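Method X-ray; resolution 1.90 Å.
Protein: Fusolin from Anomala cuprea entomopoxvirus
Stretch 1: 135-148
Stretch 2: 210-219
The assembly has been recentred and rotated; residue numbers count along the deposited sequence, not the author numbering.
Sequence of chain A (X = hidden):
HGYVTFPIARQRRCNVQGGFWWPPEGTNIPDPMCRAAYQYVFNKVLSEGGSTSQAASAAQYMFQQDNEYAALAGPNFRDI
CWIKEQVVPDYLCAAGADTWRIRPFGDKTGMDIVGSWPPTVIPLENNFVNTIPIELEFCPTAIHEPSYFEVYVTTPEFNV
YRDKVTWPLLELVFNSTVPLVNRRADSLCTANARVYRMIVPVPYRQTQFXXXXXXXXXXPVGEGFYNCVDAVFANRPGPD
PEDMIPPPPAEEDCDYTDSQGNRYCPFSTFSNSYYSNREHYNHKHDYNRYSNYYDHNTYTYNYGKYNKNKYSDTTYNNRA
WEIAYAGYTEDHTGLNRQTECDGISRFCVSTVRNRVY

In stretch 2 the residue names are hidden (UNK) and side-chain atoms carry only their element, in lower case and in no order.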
ATOM      1  N   GLU A 135      -7.015 -13.267   4.536  1.00 12.34           N
ATOM      2  CA  GLU A 135      -5.957 -13.612   5.487  1.00 12.35           C
ATOM      3  C   GLU A 135      -4.762 -12.789   5.073  1.00 13.88           C
ATOM      4  O   GLU A 135      -4.042 -13.149   4.147  1.00 14.07           O
ATOM      5  CB  GLU A 135      -5.622 -15.080   5.487  1.00 14.40           C
ATOM      6  CG  GLU A 135      -4.585 -15.419   6.532  1.00 20.05           C
ATOM      7  CD  GLU A 135      -4.129 -16.850   6.395  1.00 35.73           C
ATOM      8  OE1 GLU A 135      -3.730 -17.236   5.272  1.00 21.58           O
ATOM      9  OE2 GLU A 135      -4.039 -17.542   7.431  1.00 37.60           O
ATOM     10  N   LEU A 136      -4.548 -11.686   5.735  1.00 12.09           N
ATOM     11  CA  LEU A 136      -3.436 -10.816   5.384  1.00 12.99           C
ATOM     12  C   LEU A 136      -2.139 -11.443   5.875  1.00 16.26           C
ATOM     13  O   LEU A 136      -2.097 -11.944   6.995  1.00 16.12           O
ATOM     14  CB  LEU A 136      -3.654  -9.443   6.028  1.00 14.87           C
ATOM     15  CG  LEU A 136      -2.663  -8.335   5.690  1.00 20.40           C
ATOM     16  CD1 LEU A 136      -3.367  -7.037   5.351  1.00 20.46           C
ATOM     17  CD2 LEU A 136      -1.699  -8.102   6.786  1.00 24.18           C
ATOM     18  N   GLU A 137      -1.086 -11.406   5.069  1.00 11.18           N
ATOM     19  CA  GLU A 137       0.216 -11.880   5.548  1.00  9.89           C
ATOM     20  C   GLU A 137       1.152 -10.697   5.613  1.00 12.98           C
ATOM     21  O   GLU A 137       1.371 -10.021   4.607  1.00 11.65           O
ATOM     22  CB  GLU A 137       0.776 -12.960   4.621  1.00 10.15           C
ATOM     23  CG  GLU A 137       2.070 -13.615   5.124  1.00 13.45           C
ATOM     24  CD  GLU A 137       2.772 -14.484   4.100  1.00 18.06           C
ATOM     25  OE1 GLU A 137       3.141 -13.930   3.045  1.00 17.36           O
ATOM     26  OE2 GLU A 137       3.015 -15.686   4.358  1.00 14.86           O
ATOM     27  N   PHE A 138       1.768 -10.488   6.764  1.00  8.87           N
ATOM     28  CA  PHE A 138       2.763  -9.443   6.955  1.00  8.94           C
ATOM     29  C   PHE A 138       4.092 -10.162   7.157  1.00 12.58           C
ATOM     30  O   PHE A 138       4.191 -11.103   7.958  1.00 12.79           O
ATOM     31  CB  PHE A 138       2.404  -8.549   8.147  1.00 10.92           C
ATOM     32  CG  PHE A 138       3.332  -7.382   8.274  1.00 12.06           C
ATOM     33  CD1 PHE A 138       4.516  -7.491   8.989  1.00 14.79           C
ATOM     34  CD2 PHE A 138       3.018  -6.156   7.708  1.00 12.71           C
ATOM     35  CE1 PHE A 138       5.380  -6.413   9.099  1.00 15.77           C
ATOM     36  CE2 PHE A 138       3.923  -5.107   7.755  1.00 14.84           C
ATOM     37  CZ  PHE A 138       5.069  -5.216   8.501  1.00 14.30           C
ATOM     38  N   CYS A 139       5.096  -9.723   6.398  1.00  9.99           N
ATOM     39  CA  CYS A 139       6.419 -10.330   6.312  1.00 11.36           C
ATOM     40  C   CYS A 139       7.432  -9.509   7.154  1.00 12.49           C
ATOM     41  O   CYS A 139       7.859  -8.442   6.738  1.00 13.43           O
ATOM     42  CB  CYS A 139       6.792 -10.396   4.839  1.00 13.98           C
ATOM     43  SG  CYS A 139       8.367 -11.205   4.490  1.00 18.35           S
ATOM     44  N   PRO A 140       7.726  -9.922   8.397  1.00  9.33           N
ATOM     45  CA  PRO A 140       8.654  -9.154   9.244  1.00  9.18           C
ATOM     46  C   PRO A 140      10.105  -9.469   8.859  1.00 13.65           C
ATOM     47  O   PRO A 140      10.462 -10.646   8.654  1.00 14.02           O
ATOM     48  CB  PRO A 140       8.320  -9.659  10.634  1.00 10.97           C
ATOM     49  CG  PRO A 140       7.955 -11.061  10.420  1.00 14.79           C
ATOM     50  CD  PRO A 140       7.328 -11.158   9.073  1.00 12.53           C
ATOM     51  N   THR A 141      10.936  -8.448   8.728  1.00 11.42           N
ATOM     52  CA  THR A 141      12.378  -8.640   8.475  1.00  9.43           C
ATOM     53  C   THR A 141      13.201  -8.494   9.757  1.00 15.41           C
ATOM     54  O   THR A 141      14.408  -8.678   9.727  1.00 16.78           O
ATOM     55  CB  THR A 141      12.859  -7.769   7.334  1.00 13.24           C
ATOM     56  OG1 THR A 141      12.688  -6.404   7.662  1.00 13.27           O
ATOM     57  CG2 THR A 141      12.102  -8.051   6.054  1.00 14.95           C
ATOM     58  N   ALA A 142      12.567  -8.095  10.842  1.00 12.38           N
ATOM     59  CA  ALA A 142      13.127  -8.020  12.182  1.00 12.57           C
ATOM     60  C   ALA A 142      11.976  -8.304  13.139  1.00 19.64           C
ATOM     61  O   ALA A 142      10.857  -7.866  12.882  1.00 21.23           O
ATOM     62  CB  ALA A 142      13.695  -6.633  12.449  1.00 12.81           C
ATOM     63  N   ILE A 143      12.236  -9.006  14.223  1.00 14.47           N
ATOM     64  CA  ILE A 143      11.204  -9.335  15.202  1.00 13.17           C
ATOM     65  C   ILE A 143      11.282  -8.370  16.359  1.00 21.83           C
ATOM     66  O   ILE A 143      12.177  -8.433  17.194  1.00 20.35           O
ATOM     67  CB  ILE A 143      11.285 -10.805  15.654  1.00 17.12           C
ATOM     68  CG1 ILE A 143      11.228 -11.783  14.464  1.00 18.78           C
ATOM     69  CG2 ILE A 143      10.153 -11.116  16.652  1.00 19.80           C
ATOM     70  CD1 ILE A 143       9.927 -11.751  13.631  1.00 24.88           C
ATOM     71  N   HIS A 144      10.346  -7.443  16.364  1.00 22.69           N
ATOM     72  CA  HIS A 144      10.226  -6.397  17.349  1.00 25.66           C
ATOM     73  C   HIS A 144       8.932  -6.675  18.084  1.00 28.22           C
ATOM     74  O   HIS A 144       7.871  -6.525  17.478  1.00 29.79           O
ATOM     75  CB  HIS A 144      10.107  -5.034  16.624  1.00 28.08           C
ATOM     76  CG  HIS A 144      11.270  -4.648  15.761  1.00 33.06           C
ATOM     77  ND1 HIS A 144      12.569  -4.986  16.102  1.00 36.23           N
ATOM     78  CD2 HIS A 144      11.295  -3.882  14.641  1.00 34.98           C
ATOM     79  CE1 HIS A 144      13.344  -4.398  15.203  1.00 34.95           C
ATOM     80  NE2 HIS A 144      12.614  -3.733  14.292  1.00 34.68           N
ATOM     81  N   GLU A 145       9.013  -7.230  19.289  1.00 21.92           N
ATOM     82  CA  GLU A 145       7.869  -7.517  20.151  1.00 20.22           C
ATOM     83  C   GLU A 145       8.188  -6.870  21.504  1.00 24.35           C
ATOM     84  O   GLU A 145       9.368  -6.749  21.857  1.00 23.60           O
ATOM     85  CB  GLU A 145       7.577  -9.021  20.265  1.00 22.02           C
ATOM     86  CG  GLU A 145       7.078  -9.592  18.927  1.00 24.24           C
ATOM     87  CD  GLU A 145       6.585 -11.026  18.885  1.00 45.11           C
ATOM     88  OE1 GLU A 145       6.747 -11.756  19.890  1.00 49.75           O
ATOM     89  OE2 GLU A 145       6.039 -11.424  17.830  1.00 34.09           O
ATOM     90  N   PRO A 146       7.204  -6.314  22.205  1.00 20.62           N
ATOM     91  CA  PRO A 146       5.757  -6.362  21.954  1.00 19.46           C
ATOM     92  C   PRO A 146       5.306  -5.360  20.888  1.00 19.21           C
ATOM     93  O   PRO A 146       5.916  -4.307  20.721  1.00 16.54           O
ATOM     94  CB  PRO A 146       5.170  -6.026  23.336  1.00 21.27           C
ATOM     95  CG  PRO A 146       6.150  -5.102  23.923  1.00 25.94           C
ATOM     96  CD  PRO A 146       7.496  -5.635  23.485  1.00 22.52           C
ATOM     97  N   SER A 147       4.245  -5.699  20.175  1.00 15.02           N
ATOM     98  CA  SER A 147       3.733  -4.846  19.116  1.00 14.35           C
ATOM     99  C   SER A 147       2.307  -5.226  18.815  1.00 16.83           C
ATOM    100  O   SER A 147       1.825  -6.262  19.291  1.00 17.63           O
ATOM    101  CB  SER A 147       4.597  -5.008  17.856  1.00 19.36           C
ATOM    102  OG  SER A 147       4.381  -6.302  17.311  1.00 25.46           O
ATOM    103  N   TYR A 148       1.639  -4.424  17.976  1.00 13.05           N
ATOM    104  CA  TYR A 148       0.272  -4.694  17.578  1.00 12.31           C
ATOM    105  C   TYR A 148       0.013  -4.165  16.183  1.00 11.38           C
ATOM    106  O   TYR A 148       0.818  -3.411  15.651  1.00 12.09           O
ATOM    107  CB  TYR A 148      -0.761  -4.161  18.591  1.00 12.57           C
ATOM    108  CG  TYR A 148      -0.822  -2.651  18.667  1.00 13.77           C
ATOM    109  CD1 TYR A 148       0.208  -1.926  19.244  1.00 14.58           C
ATOM    110  CD2 TYR A 148      -1.923  -1.947  18.179  1.00 13.80           C
ATOM    111  CE1 TYR A 148       0.124  -0.554  19.408  1.00 13.96           C
ATOM    112  CE2 TYR A 148      -1.969  -0.553  18.242  1.00 15.33           C
ATOM    113  CZ  TYR A 148      -0.954   0.137  18.892  1.00 18.97           C
ATOM    114  OH  TYR A 148      -0.906   1.501  18.968  1.00 17.34           O
ATOM    115  N   UNK A 210      -7.872   1.039  -0.988  1.00  9.21           N
ATOM    116  CA  UNK A 210      -6.588   0.880  -0.336  1.00  7.98           C
ATOM    117  C   UNK A 210      -6.838   0.299   1.059  1.00 13.32           C
ATOM    118  O   UNK A 210      -7.803   0.688   1.767  1.00 12.10           O
ATOM    119  c   UNK A 210      -5.738   2.177  -0.241  1.00 13.33           C
ATOM    120  c   UNK A 210      -4.496   1.968   0.630  1.00 13.71           C
ATOM    121  c   UNK A 210      -5.342   2.689  -1.607  1.00 13.51           C
ATOM    122  N   UNK A 211      -5.983  -0.674   1.411  1.00  8.13           N
ATOM    123  CA  UNK A 211      -5.885  -1.273   2.738  1.00  9.11           C
ATOM    124  C   UNK A 211      -4.605  -0.648   3.316  1.00 13.08           C
ATOM    125  O   UNK A 211      -3.551  -0.655   2.657  1.00  9.92           O
ATOM    126  c   UNK A 211      -5.822  -2.802   2.750  1.00 11.37           C
ATOM    127  c   UNK A 211      -6.942  -4.952   1.765  1.00 18.72           C
ATOM    128  c   UNK A 211      -7.065  -3.433   2.069  1.00 14.68           C
ATOM    129  c   UNK A 211      -5.590  -3.323   4.173  1.00 12.39           C
ATOM    130  N   UNK A 212      -4.704  -0.040   4.487  1.00  9.42           N
ATOM    131  CA  UNK A 212      -3.566   0.646   5.092  1.00  8.01           C
ATOM    132  C   UNK A 212      -3.235  -0.087   6.367  1.00 11.81           C
ATOM    133  O   UNK A 212      -4.100  -0.209   7.241  1.00  9.09           O
ATOM    134  c   UNK A 212      -2.735   2.950   5.758  1.00  9.67           C
ATOM    135  c   UNK A 212      -3.911   2.088   5.387  1.00  9.84           C
ATOM    136  c   UNK A 212      -1.679   3.138   4.869  1.00 11.67           C
ATOM    137  c   UNK A 212      -1.722   4.625   7.187  1.00 11.26           C
ATOM    138  c   UNK A 212      -0.643   4.005   5.150  1.00  9.98           C
ATOM    139  c   UNK A 212      -0.642   4.721   6.337  1.00 13.64           C
ATOM    140  c   UNK A 212      -2.759   3.730   6.902  1.00 10.13           C
ATOM    141  o   UNK A 212       0.353   5.627   6.607  1.00 12.33           O
ATOM    142  N   UNK A 213      -2.046  -0.682   6.403  1.00  9.27           N
ATOM    143  CA  UNK A 213      -1.586  -1.528   7.493  1.00  9.23           C
ATOM    144  C   UNK A 213      -0.583  -0.787   8.350  1.00 13.06           C
ATOM    145  O   UNK A 213       0.432  -0.292   7.847  1.00 10.03           O
ATOM    146  c   UNK A 213      -2.029  -3.597   6.106  1.00 10.67           C
ATOM    147  c   UNK A 213      -0.998  -2.832   6.951  1.00 10.69           C
ATOM    148  c   UNK A 213      -0.478  -3.706   8.102  1.00 12.33           C
ATOM    149  N   UNK A 214      -0.817  -0.821   9.662  1.00 10.14           N
ATOM    150  CA  UNK A 214       0.049  -0.193  10.632  1.00 10.48           C
ATOM    151  C   UNK A 214       0.542  -1.279  11.596  1.00 12.50           C
ATOM    152  O   UNK A 214      -0.275  -1.960  12.215  1.00 11.92           O
ATOM    153  c   UNK A 214       0.084   1.529  12.533  1.00 14.22           C
ATOM    154  n   UNK A 214       0.444   4.084  16.383  1.00 14.69           N
ATOM    155  c   UNK A 214      -0.719   0.883  11.394  1.00 12.07           C
ATOM    156  n   UNK A 214      -1.652   3.337  15.910  1.00 16.23           N
ATOM    157  n   UNK A 214       0.005   3.182  14.318  1.00 17.58           N
ATOM    158  c   UNK A 214      -0.396   3.513  15.542  1.00 21.57           C
ATOM    159  c   UNK A 214      -0.783   2.513  13.294  1.00 14.67           C
ATOM    160  N   UNK A 215       1.864  -1.439  11.708  1.00 11.91           N
ATOM    161  CA  UNK A 215       2.471  -2.365  12.671  1.00 11.59           C
ATOM    162  C   UNK A 215       3.169  -1.464  13.671  1.00 14.93           C
ATOM    163  O   UNK A 215       4.175  -0.863  13.328  1.00 13.56           O
ATOM    164  c   UNK A 215       5.350  -4.985  12.724  1.00 12.84           C
ATOM    165  c   UNK A 215       4.115  -4.283  12.923  1.00 12.82           C
ATOM    166  c   UNK A 215       7.566  -6.661  12.956  1.00 16.70           C
ATOM    167  c   UNK A 215       6.563  -6.806  13.866  1.00 15.79           C
ATOM    168  c   UNK A 215       5.469  -5.928  13.765  1.00 16.60           C
ATOM    169  c   UNK A 215       3.514  -3.274  11.995  1.00 11.27           C
ATOM    170  n   UNK A 215       4.326  -5.852  14.513  1.00 15.20           N
ATOM    171  c   UNK A 215       3.511  -4.873  13.993  1.00 15.48           C
ATOM    172  c   UNK A 215       6.427  -4.825  11.841  1.00 14.29           C
ATOM    173  c   UNK A 215       7.476  -5.738  11.911  1.00 16.03           C
ATOM    174  N   UNK A 216       2.645  -1.367  14.907  1.00 12.55           N
ATOM    175  CA  UNK A 216       3.170  -0.440  15.896  1.00 10.48           C
ATOM    176  C   UNK A 216       3.906  -1.162  17.020  1.00 12.69           C
ATOM    177  O   UNK A 216       3.323  -2.035  17.649  1.00 14.00           O
ATOM    178  c   UNK A 216       2.312   1.386  17.548  1.00 12.60           C
ATOM    179  n   UNK A 216       4.427   2.535  17.791  1.00 15.51           N
ATOM    180  c   UNK A 216       1.979   0.348  16.464  1.00 12.74           C
ATOM    181  o   UNK A 216       3.131   3.170  16.146  1.00 16.00           O
ATOM    182  c   UNK A 216       3.326   2.418  17.103  1.00 21.57           C
ATOM    183  N   UNK A 217       5.116  -0.755  17.312  1.00 14.13           N
ATOM    184  CA  UNK A 217       5.870  -1.307  18.441  1.00 15.01           C
ATOM    185  C   UNK A 217       5.343  -0.695  19.734  1.00 21.14           C
ATOM    186  O   UNK A 217       5.143   0.527  19.802  1.00 19.53           O
ATOM    187  n   UNK A 217      10.326  -1.385  17.740  1.00 47.04           N
ATOM    188  n   UNK A 217      12.495  -1.296  18.513  1.00 59.01           N
ATOM    189  c   UNK A 217      11.625  -1.204  17.515  1.00 67.16           C
ATOM    190  n   UNK A 217      12.068  -0.943  16.289  1.00 62.72           N
ATOM    191  c   UNK A 217       7.353  -1.010  18.303  1.00 16.54           C
ATOM    192  c   UNK A 217       9.285  -1.319  16.717  1.00 31.70           C
ATOM    193  c   UNK A 217       7.957  -1.852  17.196  1.00 27.32           C
ATOM    194  N   UNK A 218       5.149  -1.537  20.757  1.00 21.02           N
ATOM    195  CA  UNK A 218       4.660  -1.095  22.077  1.00 20.30           C
ATOM    196  C   UNK A 218       5.924  -0.812  22.798  1.00 26.73           C
ATOM    197  O   UNK A 218       6.534  -1.713  23.377  1.00 27.32           O
ATOM    198  c   UNK A 218       2.524  -2.363  21.976  1.00 22.57           C
ATOM    199  c   UNK A 218       3.423  -1.729  24.244  1.00 23.31           C
ATOM    200  c   UNK A 218       3.776  -2.144  22.766  1.00 23.23           C
ATOM    201  c   UNK A 218       1.794  -3.557  22.300  1.00 26.16           C
ATOM    202  N   UNK A 219       6.375   0.424  22.690  1.00 25.13           N
ATOM    203  CA  UNK A 219       7.690   0.814  23.145  1.00 25.71           C
ATOM    204  C   UNK A 219       7.793   2.332  23.350  1.00 27.39           C
ATOM    205  O   UNK A 219       7.148   3.050  22.603  1.00 23.84           O
ATOM    206  c   UNK A 219      10.004   0.698  22.097  1.00 32.90           C
ATOM    207  c   UNK A 219       8.578   0.376  21.983  1.00 29.37           C
ATOM    208  o   UNK A 219      10.413   1.729  21.537  1.00 30.41           O
ATOM    209  o   UNK A 219      10.727  -0.088  22.736  1.00 38.53           O
TER
HETATM  210  O   HOH W   1      -3.210   2.883  18.415  1.00 19.53           O

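Position 210 carries three carbons, one bearing the other two, and lies out of reach of stretch 1. A fork at the first carbon with two one-carbon arms is valine, V210. Position 211 has four carbons, forked at the first, with one arm two carbons long, and its CB points toward stretch 1; this is isoleucine, I211, whose CG2 sits 4.5 Å from CD1 of L136. At position 212 a single carbon leads to a six-carbon ring bearing one oxygen. The side chain is turned out of reach of stretch 1, and the atoms spell tyrosine, Y212.

Position 213 again shows three carbons forked at the first, now packed against L136 and F138. It is valine, V213, with CG2 3.8 Å from L136 CD1 and CG1 4.3 Å from F138 CD2. Position 214 has three carbons in a row, a nitrogen, then a carbon holding two more nitrogens, an extended chain whose end approaches the hydroxyl of Y148. That is arginine, R214. Its NH1 is 3.6 Å from Y148 OH, and water 1 joins the two, 3.0 Å from R214 NH1, whose hydrogen bond it accepts, and 2.7 Å from Y148 OH.

Position 215 holds one carbon followed by fused five- and six-membered rings of eight carbons and one nitrogen, placed among F138, P140, A142, H144 and S147. Only tryptophan fits, W215. Its NE1 donates a hydrogen bond to S147 OG (2.8 Å), and its six-membered ring receives the edge of F138 on its face, the centroids 5.0 Å apart and the planes at 62°. P140 CB lies 3.9 Å from W215 CH2.

Position 216 has three carbons, the third bearing one oxygen and one nitrogen, and its CB lies over the Y148 ring, 4.0 Å from the centroid. The branched end leads away from stretch 1. The oxygen accepts from R214 NH2 and the nitrogen donates to the carbonyl oxygen of position 217, so the end is an amide and the residue glutamine, Q216.

Position 217 repeats the pattern of three carbons, a nitrogen and a carbon with two nitrogens, this time flat against the H144 ring: arginine, R217. The stacked groups have centres 3.9 Å apart and planes at 26°. Position 218 has four carbons, forked at the first with one longer arm, close to P146 and Y148. This is isoleucine, I218, with CG1 3.6 Å from Y148 CD1, at the edge of that ring. Position 219 ends in a carbon bearing two oxygens after one other carbon, and makes no contact with stretch 1: aspartate, D219.

The contact joins an antiparallel backbone pairing to side-chain packing. Y148 N donates to Q216 O (2.9 Å) and Q216 N to Y148 O (2.8 Å), while I218 N donates to P146 O (2.9 Å). Farther along, strand 135-140 stays apart from strand 210-217, and side chains fill the gap, W215 foremost with the largest covered area.

Stretch 2 210-219: VIYVRWQRID
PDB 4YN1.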